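Long-range contacts in beta sliding clamp (Bartonella birtlesii LL-WM9, PDB 6PTR), which probably tethers DNA polymerases and other proteins to DNA as a ring-shaped head-to-tail homodimer, giving them processivity: residues L59-S64 with G243-T248; C136-S141 with V229-S234; L140-L145 with E223-D228; H147-T152 with E216-L221; V177-L182 with Q192-A197. All blocks are in the same frame, centred on the assembly; numbering follows the deposited sequence.

Four of the five contacts, 2 to 5, lie within the central clamp domain, while contact 1 joins that domain to the N-terminal one. Contacts 1 and 2 belong to one eight-stranded antiparallel sheet, their centres about 14 Å apart, and contact 5 belongs to a second such sheet, the centre of contact 5 about 25 Å from that of contact 1. Contact 4, the helix pair, packs against both: Leu220 CD2 lies 3.6 Å from Phe247 CE2 of contact 1, and Thr152 CG2 lies 3.6 Å from Val193 CG1 of contact 5. Contact 3 spans the junction of strand 136-141, used by contact 2, and helix 142-152, used by contact 4; its centre is about 12 Å and 10 Å from theirs.

Contact 1 (L59-S64 with G243-T248); sequences LEVTES and GSVVFT
Strand 59-64 runs antiparallel to 245-248, at 170° with the axes 4.7 Å apart, and the two faces of the pair differ sharply. The tight face carries Leu59, Val61, Glu63, Val245 and Phe247. Val61 CG1 is anti to the backbone N, which leaves CG2 beside that nitrogen and 3.3 Å from Phe247 CD1, while CG1 lies over a face of the ring. Leu59 CD1 reaches the ring edge, and Val61 CG1 meets Val245 CG1 at 4.0 Å. Helix 211-221 packs on this face through Glu216, Leu217 and Leu220. Glu63, also buried, sends OE1 to Ser21 and to a water that it shares with Ser244 OG.

The opposite face is looser and wetter. Thr62 OG1 comes only within 3.6 Å of Val246 CB, and waters bridge the polar groups: one joins Glu60 OE1, Val246 O and Thr248 OG1, which also bonds Arg239. Between the faces, paired backbone bonds join Glu60 to Thr248 and Thr62 to Val246; Glu60 N to Thr248 O is 2.8 Å. Ser64 N to Ser244 O is longer, at 3.2 Å, and more bent (144°). This edge-to-edge pairing of N-terminal and central domains makes the continuous interdomain sheet of the sliding-clamp fold.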
# COMPACT_ATOMS: atom_id res chain seq x y z
N LEU C 59 16.93 0.95 21.30
CA LEU C 59 17.17 2.18 20.56
C LEU C 59 16.35 3.28 21.19
O LEU C 59 15.17 3.09 21.49
CB LEU C 59 16.76 2.01 19.09
CG LEU C 59 16.87 3.23 18.15
CD1 LEU C 59 18.32 3.70 18.05
CD2 LEU C 59 16.32 2.84 16.76
N GLU C 60 16.97 4.44 21.38
CA GLU C 60 16.28 5.63 21.89
C GLU C 60 16.50 6.77 20.92
O GLU C 60 17.60 6.91 20.38
CB GLU C 60 16.83 6.02 23.27
CG GLU C 60 16.26 7.28 23.88
CD GLU C 60 17.09 7.73 25.07
OE1 GLU C 60 18.08 8.47 24.86
OE2 GLU C 60 16.77 7.32 26.20
N VAL C 61 15.47 7.57 20.68
CA VAL C 61 15.57 8.75 19.81
C VAL C 61 15.00 9.94 20.56
O VAL C 61 13.97 9.82 21.23
CB VAL C 61 14.84 8.55 18.48
CG1 VAL C 61 15.03 9.76 17.56
CG2 VAL C 61 15.35 7.29 17.80
N THR C 62 15.68 11.07 20.46
CA THR C 62 15.15 12.32 21.01
C THR C 62 15.23 13.38 19.93
O THR C 62 16.15 13.40 19.12
CB THR C 62 15.92 12.78 22.23
OG1 THR C 62 17.27 13.12 21.85
CG2 THR C 62 15.95 11.68 23.31
N GLU C 63 14.24 14.27 19.92
CA GLU C 63 14.34 15.48 19.11
C GLU C 63 13.83 16.63 19.95
O GLU C 63 12.88 16.45 20.72
CB GLU C 63 13.55 15.43 17.82
CG GLU C 63 13.97 16.64 16.94
CD GLU C 63 13.04 16.87 15.82
OE1 GLU C 63 12.79 18.03 15.46
OE2 GLU C 63 12.55 15.86 15.30
N SER C 64 14.44 17.79 19.79
CA SER C 64 14.08 18.93 20.60
C SER C 64 13.84 20.12 19.70
O SER C 64 14.45 20.22 18.63
CB SER C 64 15.19 19.27 21.59
OG SER C 64 15.63 18.07 22.21
N GLY C 243 21.77 17.52 13.81
CA GLY C 243 20.69 18.48 13.93
C GLY C 243 20.21 18.56 15.37
O GLY C 243 21.00 18.68 16.31
N SER C 244 18.90 18.48 15.55
CA SER C 244 18.30 18.45 16.88
C SER C 244 17.92 17.03 17.30
O SER C 244 17.15 16.86 18.26
CB SER C 244 17.08 19.35 16.92
OG SER C 244 16.20 18.93 15.89
N VAL C 245 18.45 16.02 16.62
CA VAL C 245 18.07 14.63 16.84
C VAL C 245 19.25 13.89 17.43
O VAL C 245 20.40 14.10 17.01
CB VAL C 245 17.60 13.97 15.52
CG1 VAL C 245 17.23 12.50 15.74
CG2 VAL C 245 16.43 14.75 14.95
N VAL C 246 18.98 13.03 18.41
CA VAL C 246 20.01 12.13 18.93
C VAL C 246 19.46 10.71 18.90
O VAL C 246 18.39 10.46 19.45
CB VAL C 246 20.44 12.51 20.36
CG1 VAL C 246 21.49 11.52 20.87
CG2 VAL C 246 20.97 13.95 20.43
N PHE C 247 20.20 9.79 18.27
CA PHE C 247 19.93 8.34 18.27
C PHE C 247 20.94 7.64 19.18
O PHE C 247 22.14 7.77 18.95
CB PHE C 247 20.13 7.70 16.89
CG PHE C 247 19.12 8.09 15.86
CD1 PHE C 247 17.95 7.38 15.73
CD2 PHE C 247 19.39 9.12 14.97
CE1 PHE C 247 17.01 7.73 14.76
CE2 PHE C 247 18.47 9.47 13.99
CZ PHE C 247 17.28 8.77 13.89
N THR C 248 20.47 6.85 20.14
CA THR C 248 21.38 6.05 20.96
C THR C 248 20.93 4.60 20.89
O THR C 248 19.77 4.30 21.16
CB THR C 248 21.44 6.52 22.41
OG1 THR C 248 21.69 7.93 22.45
CG2 THR C 248 22.58 5.77 23.15
O HOH W 1 19.04 9.17 22.27
O HOH W 2 17.39 15.76 20.93
O HOH W 3 13.69 20.39 15.61

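Contact 2 (C136-S141 with V229-S234); sequences CRFFLS and VCIELS
Phe138 holds CG in the crowded position between its backbone N and carbonyl carbon (chi1 61°), which swings the ring toward Ile231; Ile231 puts CG1 anti to its carbonyl carbon (chi1 -60°), which places its CG2 and CD1 by the ring. Ile231 CB stands over the ring face, 4.1 Å from the centroid, in a CH-pi contact. Leu233, with CG likewise in the crowded position, brings CD2 to the ring edge, 3.7 Å from Phe138 CE1. The Leu140 and Ile231 CD1 atoms extend this apolar face, which Pro198 and Val201 also cover at Phe138.

On the other face, Cys230 SG is anti to its backbone N and approaches the Phe139 ring obliquely, 4.3 Å from the centroid. The extended Arg137 chain passes the same sulfur, its NE 3.6 Å away. Its ion pair with Glu232 is long: NE to OE2 is 3.9 Å, with OE2 at the guanidinium edge.

Three reciprocal backbone pairs fix the register, Cys136 with Leu233, Phe138 with Ile231 and Leu140 with Val229. The bond from Val229 N to Leu140 O is the shortest and straightest, 2.6 Å and 178°. Strand 136-141 is the outermost strand, within this chain, of the antiparallel interdomain sheet characteristic of the beta clamp.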
# COMPACT_ATOMS: atom_id res chain seq x y z
N CYS C 136 35.10 6.85 22.38
CA CYS C 136 35.47 7.29 21.04
C CYS C 136 34.44 8.31 20.59
O CYS C 136 33.24 8.11 20.76
CB CYS C 136 35.50 6.10 20.07
SG CYS C 136 35.87 6.51 18.34
N ARG C 137 34.92 9.41 20.01
CA ARG C 137 34.05 10.49 19.56
C ARG C 137 34.67 11.12 18.33
O ARG C 137 35.84 11.50 18.36
CB ARG C 137 33.87 11.53 20.67
CG ARG C 137 33.04 12.78 20.30
CD ARG C 137 32.75 13.60 21.55
NE ARG C 137 31.87 14.74 21.29
CZ ARG C 137 32.29 15.92 20.86
NH1 ARG C 137 33.58 16.11 20.62
NH2 ARG C 137 31.43 16.91 20.66
N PHE C 138 33.91 11.20 17.24
CA PHE C 138 34.42 11.79 16.00
C PHE C 138 33.23 12.30 15.20
O PHE C 138 32.07 12.14 15.60
CB PHE C 138 35.25 10.77 15.20
CG PHE C 138 34.50 9.54 14.77
CD1 PHE C 138 34.30 8.49 15.65
CD2 PHE C 138 34.05 9.41 13.48
CE1 PHE C 138 33.63 7.34 15.25
CE2 PHE C 138 33.37 8.27 13.07
CZ PHE C 138 33.17 7.23 13.96
N PHE C 139 33.52 12.95 14.08
CA PHE C 139 32.49 13.56 13.25
C PHE C 139 32.60 13.07 11.82
O PHE C 139 33.71 12.85 11.32
CB PHE C 139 32.59 15.09 13.26
CG PHE C 139 32.40 15.71 14.62
CD1 PHE C 139 33.45 15.76 15.53
CD2 PHE C 139 31.17 16.24 14.98
CE1 PHE C 139 33.26 16.33 16.79
CE2 PHE C 139 30.99 16.83 16.23
CZ PHE C 139 32.03 16.86 17.13
N LEU C 140 31.45 12.88 11.17
CA LEU C 140 31.35 12.65 9.73
C LEU C 140 30.27 13.58 9.20
O LEU C 140 29.31 13.87 9.90
CB LEU C 140 30.93 11.22 9.37
CG LEU C 140 31.85 10.03 9.54
CD1 LEU C 140 31.10 8.77 9.06
CD2 LEU C 140 33.09 10.25 8.73
N SER C 141 30.40 14.01 7.95
CA SER C 141 29.28 14.73 7.36
C SER C 141 28.09 13.79 7.25
O SER C 141 28.23 12.57 7.06
CB SER C 141 29.63 15.31 5.99
OG SER C 141 29.76 14.30 5.01
N VAL C 229 27.51 14.76 11.61
CA VAL C 229 26.98 13.86 12.62
C VAL C 229 28.09 13.63 13.63
O VAL C 229 29.23 13.32 13.24
CB VAL C 229 26.52 12.54 11.99
CG1 VAL C 229 25.89 11.61 13.02
CG2 VAL C 229 25.57 12.83 10.84
N CYS C 230 27.79 13.82 14.91
CA CYS C 230 28.71 13.45 15.97
C CYS C 230 28.47 11.98 16.32
O CYS C 230 27.36 11.60 16.72
CB CYS C 230 28.52 14.34 17.20
SG CYS C 230 29.76 13.89 18.49
N ILE C 231 29.49 11.14 16.14
CA ILE C 231 29.37 9.72 16.42
C ILE C 231 30.18 9.41 17.67
O ILE C 231 31.37 9.76 17.75
CB ILE C 231 29.84 8.87 15.23
CG1 ILE C 231 29.00 9.19 13.99
CG2 ILE C 231 29.72 7.38 15.57
CD1 ILE C 231 29.36 8.36 12.78
N GLU C 232 29.54 8.79 18.65
CA GLU C 232 30.19 8.44 19.90
C GLU C 232 29.97 6.96 20.15
O GLU C 232 28.88 6.44 19.87
CB GLU C 232 29.65 9.27 21.07
CG GLU C 232 30.00 10.75 21.01
CD GLU C 232 29.23 11.55 22.03
OE1 GLU C 232 28.01 11.75 21.85
OE2 GLU C 232 29.84 11.96 23.03
N LEU C 233 30.98 6.26 20.64
CA LEU C 233 30.73 4.85 20.87
C LEU C 233 31.60 4.32 21.98
O LEU C 233 32.64 4.89 22.35
CB LEU C 233 30.90 3.99 19.60
CG LEU C 233 32.20 3.92 18.79
CD1 LEU C 233 32.24 2.64 17.94
CD2 LEU C 233 32.29 5.14 17.89
N SER C 234 31.12 3.22 22.54
CA SER C 234 31.84 2.31 23.41
C SER C 234 31.70 0.92 22.81
O SER C 234 31.23 0.76 21.68
CB SER C 234 31.28 2.37 24.83
OG SER C 234 29.97 1.84 24.85

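Contact 3 (L140-L145 with E223-D228); sequences LSASKL and EEIDGD
One direct hydrogen bond ties the turn into helix 142-152 to the loop that precedes strand 228-233: Ala142 N donates to Gly227 O over 2.8 Å, almost straight at 171° and in the carbonyl plane. The same carbonyl oxygen takes a second bond from a water, 3.0 Å away, so two donors grip it. That water accepts from Ser143 N and gives a weak bond to Ile225 O, and so links the first turn of the helix to the loop at two points.

The capping bond lies within the helical segment. Ser141 is the N-cap, its OG held between backbone N and carbonyl carbon (chi1 71°), where it accepts from Lys144 N at 3.0 Å. Leu145 N closes the first backbone turn on Ser141 O.

Packing and carbon-oxygen contacts fill in the rest. Ala142 CB points at the loop and sits 3.4 Å from Ile225 O, and Ile225 CB is 4.0 Å from Ala142 CB. Asp228 has CG anti to its own carbonyl carbon, which carries OD1 back to within 3.3 Å of Ser141 CA. Gly227, with positive phi (86°), turns the loop just before Asp228.

Around this junction, Ala142 and Leu145 pack on Leu221 of helix 211-221, Ile225 leans on Leu220 of that helix, and Leu140 and Lys144 reach Met195 on strand 189-196.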
# COMPACT_ATOMS: atom_id res chain seq x y z
N LEU C 140 31.45 12.88 11.17
CA LEU C 140 31.35 12.65 9.73
C LEU C 140 30.27 13.58 9.20
O LEU C 140 29.31 13.87 9.90
CB LEU C 140 30.93 11.22 9.37
CG LEU C 140 31.85 10.03 9.54
CD1 LEU C 140 31.10 8.77 9.06
CD2 LEU C 140 33.09 10.25 8.73
N SER C 141 30.40 14.01 7.95
CA SER C 141 29.28 14.73 7.36
C SER C 141 28.09 13.79 7.25
O SER C 141 28.23 12.57 7.06
CB SER C 141 29.63 15.31 5.99
OG SER C 141 29.76 14.30 5.01
N ALA C 142 26.89 14.36 7.40
CA ALA C 142 25.69 13.55 7.24
C ALA C 142 25.65 12.92 5.86
O ALA C 142 25.26 11.75 5.71
CB ALA C 142 24.44 14.40 7.48
N SER C 143 26.06 13.66 4.83
CA SER C 143 25.99 13.12 3.48
C SER C 143 26.95 11.95 3.31
O SER C 143 26.61 10.95 2.67
CB SER C 143 26.30 14.22 2.46
OG SER C 143 27.58 14.75 2.72
N LYS C 144 28.14 12.04 3.90
CA LYS C 144 29.05 10.90 3.87
C LYS C 144 28.48 9.70 4.62
O LYS C 144 28.55 8.57 4.13
CB LYS C 144 30.42 11.26 4.44
CG LYS C 144 31.45 10.16 4.23
CD LYS C 144 31.69 9.97 2.74
CE LYS C 144 32.83 9.00 2.47
NZ LYS C 144 33.41 9.20 1.11
N LEU C 145 27.94 9.92 5.82
CA LEU C 145 27.34 8.80 6.56
C LEU C 145 26.20 8.17 5.78
O LEU C 145 26.06 6.94 5.74
CB LEU C 145 26.84 9.27 7.93
CG LEU C 145 26.15 8.14 8.72
CD1 LEU C 145 27.13 7.01 9.03
CD2 LEU C 145 25.57 8.71 10.01
N GLU C 223 16.19 12.51 4.35
CA GLU C 223 15.71 13.87 4.18
C GLU C 223 16.80 14.84 3.75
O GLU C 223 16.52 16.04 3.60
CB GLU C 223 15.07 14.36 5.48
CG GLU C 223 14.06 13.40 6.08
CD GLU C 223 13.51 13.92 7.41
OE1 GLU C 223 13.80 15.09 7.77
OE2 GLU C 223 12.79 13.17 8.10
N GLU C 224 18.03 14.35 3.54
CA GLU C 224 19.17 15.16 3.13
C GLU C 224 19.53 16.19 4.20
O GLU C 224 19.23 17.37 4.06
CB GLU C 224 18.90 15.85 1.78
N ILE C 225 20.17 15.72 5.28
CA ILE C 225 20.51 16.55 6.44
C ILE C 225 21.81 17.30 6.18
O ILE C 225 22.79 16.74 5.67
CB ILE C 225 20.62 15.66 7.69
CG1 ILE C 225 19.35 14.84 7.87
CG2 ILE C 225 20.91 16.51 8.93
CD1 ILE C 225 18.07 15.68 7.90
N ASP C 226 21.83 18.58 6.55
CA ASP C 226 23.05 19.37 6.42
C ASP C 226 23.97 19.16 7.62
O ASP C 226 23.53 18.89 8.73
CB ASP C 226 22.69 20.85 6.31
CG ASP C 226 23.93 21.76 6.33
OD1 ASP C 226 24.76 21.64 5.41
OD2 ASP C 226 24.06 22.56 7.28
N GLY C 227 25.27 19.34 7.38
CA GLY C 227 26.21 19.42 8.47
C GLY C 227 26.68 18.05 8.90
O GLY C 227 26.51 17.04 8.21
N ASP C 228 27.27 18.01 10.08
CA ASP C 228 27.98 16.83 10.52
C ASP C 228 27.14 16.02 11.49
O ASP C 228 26.21 16.52 12.13
CB ASP C 228 29.32 17.21 11.17
CG ASP C 228 30.29 17.83 10.20
OD1 ASP C 228 30.29 17.45 9.01
OD2 ASP C 228 31.06 18.70 10.63
O HOH W 4 26.06 16.67 5.24

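Contact 4 (H147-T152 with E216-L221); sequences HLLDCT and ELQKLL
The two helices of the central clamp domain, 142-152 and 211-221, pack here near the centre of the chain. Their short segments cross at -124° with the axes 10.6 Å apart at closest approach, and the nearest pair of CA atoms, Leu149 and Gln218, is separated by 7.2 Å. Such spacing leaves the contact to side chains.

Leu149 carries the apolar half. Its CG is anti to the carbonyl carbon, so the side chain projects toward the other helix and drives CD1 between two leucines one turn apart: Leu217 CD2 is 3.7 Å from it and Leu221 CD1 is 3.8 Å. Leu149 crosses each of them at about a right angle. Beside this, Leu149 CB presses on the amide of Gln218, 3.4 Å from CD.

In the sliding-clamp fold, helices lie beneath curved sheets and face the DNA channel, and this pair fits that plan: Leu217 and Leu220 pack on Phe247 of one sheet, while Leu148 touches Leu182 and Val193 of the other.

The polar half is one bond. Gln218 is bent at chi2 (-81°), which brings NE2 to Asp150 OD1, 2.9 Å away, as donor. The acceptor is met from above the carboxylate plane, whereas it lies near the plane of the amide; the two planes are 55° apart. NE2 also bonds Gln153 OE1, so both partners help fix the amide's rotation. Asp150 OD2 makes a salt bridge with Lys146, and this charge probably steadies the ionised carboxylate that Gln218 addresses.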
# COMPACT_ATOMS: atom_id res chain seq x y z
N HIS C 147 25.97 8.01 2.56
CA HIS C 147 26.60 7.22 1.51
C HIS C 147 27.05 5.87 2.04
O HIS C 147 26.81 4.83 1.42
CB HIS C 147 27.78 7.99 0.92
CG HIS C 147 28.61 7.19 -0.03
ND1 HIS C 147 28.16 6.79 -1.27
CD2 HIS C 147 29.88 6.71 0.08
CE1 HIS C 147 29.10 6.10 -1.88
NE2 HIS C 147 30.16 6.04 -1.08
N LEU C 148 27.71 5.86 3.21
CA LEU C 148 28.18 4.59 3.77
C LEU C 148 27.02 3.65 4.04
O LEU C 148 27.10 2.45 3.74
CB LEU C 148 28.97 4.84 5.05
CG LEU C 148 30.17 5.79 4.92
CD1 LEU C 148 30.67 6.19 6.30
CD2 LEU C 148 31.27 5.11 4.12
N LEU C 149 25.94 4.17 4.64
CA LEU C 149 24.80 3.32 4.95
C LEU C 149 24.05 2.91 3.68
O LEU C 149 23.55 1.77 3.60
CB LEU C 149 23.85 4.06 5.90
CG LEU C 149 24.47 4.35 7.26
CD1 LEU C 149 23.58 5.24 8.12
CD2 LEU C 149 24.80 3.06 8.02
N ASP C 150 23.96 3.80 2.70
CA ASP C 150 23.33 3.45 1.42
C ASP C 150 24.06 2.32 0.72
O ASP C 150 23.43 1.51 0.02
CB ASP C 150 23.30 4.66 0.48
CG ASP C 150 22.16 5.61 0.77
OD1 ASP C 150 21.17 5.20 1.42
OD2 ASP C 150 22.26 6.77 0.31
N CYS C 151 25.38 2.25 0.86
CA CYS C 151 26.12 1.15 0.23
C CYS C 151 25.89 -0.20 0.89
O CYS C 151 26.14 -1.24 0.26
CB CYS C 151 27.62 1.43 0.24
SG CYS C 151 28.19 2.75 -0.84
N THR C 152 25.44 -0.24 2.15
CA THR C 152 25.49 -1.47 2.94
C THR C 152 24.16 -1.92 3.52
O THR C 152 24.02 -3.12 3.79
CB THR C 152 26.51 -1.32 4.08
OG1 THR C 152 26.24 -0.11 4.81
CG2 THR C 152 27.93 -1.25 3.52
N GLU C 216 16.39 3.38 11.15
CA GLU C 216 15.87 4.67 11.60
C GLU C 216 16.81 5.81 11.23
O GLU C 216 16.36 6.91 10.86
CB GLU C 216 15.62 4.64 13.10
CG GLU C 216 14.51 3.68 13.48
CD GLU C 216 13.22 3.96 12.73
OE1 GLU C 216 12.75 5.12 12.73
OE2 GLU C 216 12.69 3.02 12.10
N LEU C 217 18.12 5.58 11.37
CA LEU C 217 19.09 6.58 10.95
C LEU C 217 18.91 6.88 9.47
O LEU C 217 18.89 8.05 9.06
CB LEU C 217 20.50 6.08 11.27
CG LEU C 217 21.72 7.00 11.16
CD1 LEU C 217 21.50 8.26 11.96
CD2 LEU C 217 22.95 6.23 11.67
N GLN C 218 18.70 5.84 8.66
CA GLN C 218 18.54 6.03 7.23
C GLN C 218 17.29 6.82 6.90
O GLN C 218 17.29 7.64 5.99
CB GLN C 218 18.51 4.67 6.53
CG GLN C 218 19.90 4.12 6.35
CD GLN C 218 20.59 4.74 5.14
OE1 GLN C 218 20.99 5.91 5.17
NE2 GLN C 218 20.69 3.97 4.05
N LYS C 219 16.20 6.61 7.66
CA LYS C 219 14.99 7.39 7.39
C LYS C 219 15.23 8.88 7.64
O LYS C 219 14.74 9.73 6.89
CB LYS C 219 13.83 6.90 8.25
CG LYS C 219 13.28 5.53 7.85
CD LYS C 219 12.33 5.02 8.92
CE LYS C 219 11.82 3.62 8.62
NZ LYS C 219 10.93 3.14 9.72
N LEU C 220 15.98 9.21 8.70
CA LEU C 220 16.30 10.62 8.92
C LEU C 220 17.23 11.14 7.84
O LEU C 220 17.01 12.22 7.29
CB LEU C 220 16.92 10.79 10.31
CG LEU C 220 17.40 12.22 10.57
CD1 LEU C 220 16.21 13.21 10.59
CD2 LEU C 220 18.18 12.30 11.86
N LEU C 221 18.28 10.38 7.52
CA LEU C 221 19.26 10.82 6.53
C LEU C 221 18.64 10.98 5.14
O LEU C 221 19.11 11.80 4.35
CB LEU C 221 20.43 9.84 6.49
CG LEU C 221 21.30 9.92 7.75
CD1 LEU C 221 22.34 8.82 7.76
CD2 LEU C 221 21.99 11.27 7.81

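Contact 5 (V177-L182 with Q192-A197); sequences VLKLRL and QVDMEA
Arg181 grips Asp194 side-on, with one nitrogen on each carboxylate oxygen. NE meets OD1 at a very short 2.4 Å and NH2 meets OD2 at 2.8 Å. Both oxygens use their syn lone pairs, and the guanidinium and carboxylate planes are only 18° apart. The Arg181 chain runs extended to CD and then bends at chi3 (-75°), which turns the group alongside the aspartate.

One shell out, the Gln192 amide stacks on a guanidinium face, the planes 6° apart, with OE1 3.5 Å from Arg181 CZ. Arg181 NH1 donates to the hydroxyl of Tyr259, and Lys179, whose NZ is salt-bridged to Asp175, lays CD 3.5 Å from Asp194 OD2.

The backbone sets this register: Arg181 and Asp194 form a non-hydrogen-bonded pair, flanked by the hydrogen-bonded pairs Leu180 with Met195 and Leu182 with Val193. On the other face, Leu182 CB touches Val193 CG1 at 3.9 Å, Leu180 lies beside Met195, and Leu182 and Val193 pack on Leu148 of helix 142-152. Further along, Ala197 N bonds Leu178 O, from above the carbonyl plane. The arrangement is an antiparallel beta hairpin, 179-185 with 189-196, within the sheet joining the central and C-terminal clamp domains.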
# COMPACT_ATOMS: atom_id res chain seq x y z
N VAL C 177 46.93 4.48 4.99
CA VAL C 177 46.01 5.46 5.56
C VAL C 177 44.89 4.68 6.25
O VAL C 177 44.33 3.75 5.66
CB VAL C 177 45.47 6.41 4.48
CG1 VAL C 177 44.97 5.61 3.26
CG2 VAL C 177 44.37 7.30 5.05
N LEU C 178 44.60 5.03 7.50
CA LEU C 178 43.47 4.44 8.20
C LEU C 178 42.21 4.57 7.36
O LEU C 178 41.93 5.64 6.80
CB LEU C 178 43.23 5.11 9.56
CG LEU C 178 44.01 4.69 10.80
CD1 LEU C 178 43.37 5.30 12.04
CD2 LEU C 178 44.06 3.18 10.91
N LYS C 179 41.45 3.49 7.28
CA LYS C 179 40.14 3.48 6.65
C LYS C 179 39.08 3.25 7.71
O LYS C 179 39.31 2.50 8.67
CB LYS C 179 40.04 2.40 5.58
CG LYS C 179 40.95 2.63 4.38
CD LYS C 179 40.59 1.69 3.24
CE LYS C 179 41.42 1.96 2.00
NZ LYS C 179 42.62 1.08 1.92
N LEU C 180 37.93 3.90 7.55
CA LEU C 180 36.71 3.52 8.25
C LEU C 180 35.88 2.70 7.28
O LEU C 180 35.64 3.14 6.15
CB LEU C 180 35.92 4.75 8.69
CG LEU C 180 34.49 4.50 9.18
CD1 LEU C 180 34.46 3.69 10.48
CD2 LEU C 180 33.78 5.85 9.36
N ARG C 181 35.48 1.50 7.70
CA ARG C 181 34.82 0.55 6.82
C ARG C 181 33.51 0.10 7.43
O ARG C 181 33.39 -0.05 8.65
CB ARG C 181 35.73 -0.67 6.54
CG ARG C 181 35.08 -1.77 5.72
CD ARG C 181 36.16 -2.84 5.42
NE ARG C 181 37.12 -2.43 4.38
CZ ARG C 181 38.19 -3.12 4.04
NH1 ARG C 181 38.48 -4.26 4.68
NH2 ARG C 181 39.00 -2.69 3.08
N LEU C 182 32.52 -0.09 6.57
CA LEU C 182 31.26 -0.72 6.95
C LEU C 182 31.08 -1.94 6.07
O LEU C 182 31.28 -1.84 4.86
CB LEU C 182 30.06 0.20 6.74
CG LEU C 182 29.86 1.37 7.72
CD1 LEU C 182 30.97 2.37 7.61
CD2 LEU C 182 28.52 2.03 7.41
N GLN C 192 30.71 -3.99 1.05
CA GLN C 192 31.85 -3.40 1.75
C GLN C 192 32.08 -2.00 1.21
O GLN C 192 32.23 -1.82 -0.00
CB GLN C 192 33.12 -4.23 1.54
CG GLN C 192 34.34 -3.60 2.19
CD GLN C 192 35.62 -4.40 1.94
OE1 GLN C 192 35.90 -5.35 2.63
NE2 GLN C 192 36.39 -3.99 0.94
N VAL C 193 32.12 -1.01 2.11
CA VAL C 193 32.45 0.36 1.71
C VAL C 193 33.51 0.91 2.64
O VAL C 193 33.44 0.71 3.86
CB VAL C 193 31.19 1.27 1.68
CG1 VAL C 193 30.47 1.30 3.05
CG2 VAL C 193 31.56 2.67 1.17
N ASP C 194 34.48 1.62 2.07
CA ASP C 194 35.59 2.25 2.77
C ASP C 194 35.55 3.76 2.57
O ASP C 194 35.09 4.25 1.54
CB ASP C 194 36.96 1.77 2.23
CG ASP C 194 37.25 0.33 2.57
OD1 ASP C 194 36.68 -0.17 3.55
OD2 ASP C 194 38.05 -0.30 1.86
N MET C 195 36.06 4.48 3.57
CA MET C 195 36.48 5.87 3.39
C MET C 195 37.75 6.10 4.20
O MET C 195 38.07 5.35 5.12
CB MET C 195 35.41 6.86 3.83
CG MET C 195 35.17 6.84 5.31
SD MET C 195 33.95 8.07 5.83
CE MET C 195 34.95 9.57 5.80
N GLU C 196 38.47 7.17 3.83
CA GLU C 196 39.57 7.62 4.67
C GLU C 196 39.01 7.98 6.04
O GLU C 196 38.02 8.71 6.15
CB GLU C 196 40.25 8.84 4.03
CG GLU C 196 41.41 9.36 4.86
CD GLU C 196 42.32 10.30 4.06
OE1 GLU C 196 42.51 10.07 2.85
OE2 GLU C 196 42.83 11.27 4.66
N ALA C 197 39.64 7.45 7.08
CA ALA C 197 39.07 7.59 8.41
C ALA C 197 39.20 9.02 8.90
O ALA C 197 40.28 9.62 8.79
CB ALA C 197 39.77 6.65 9.39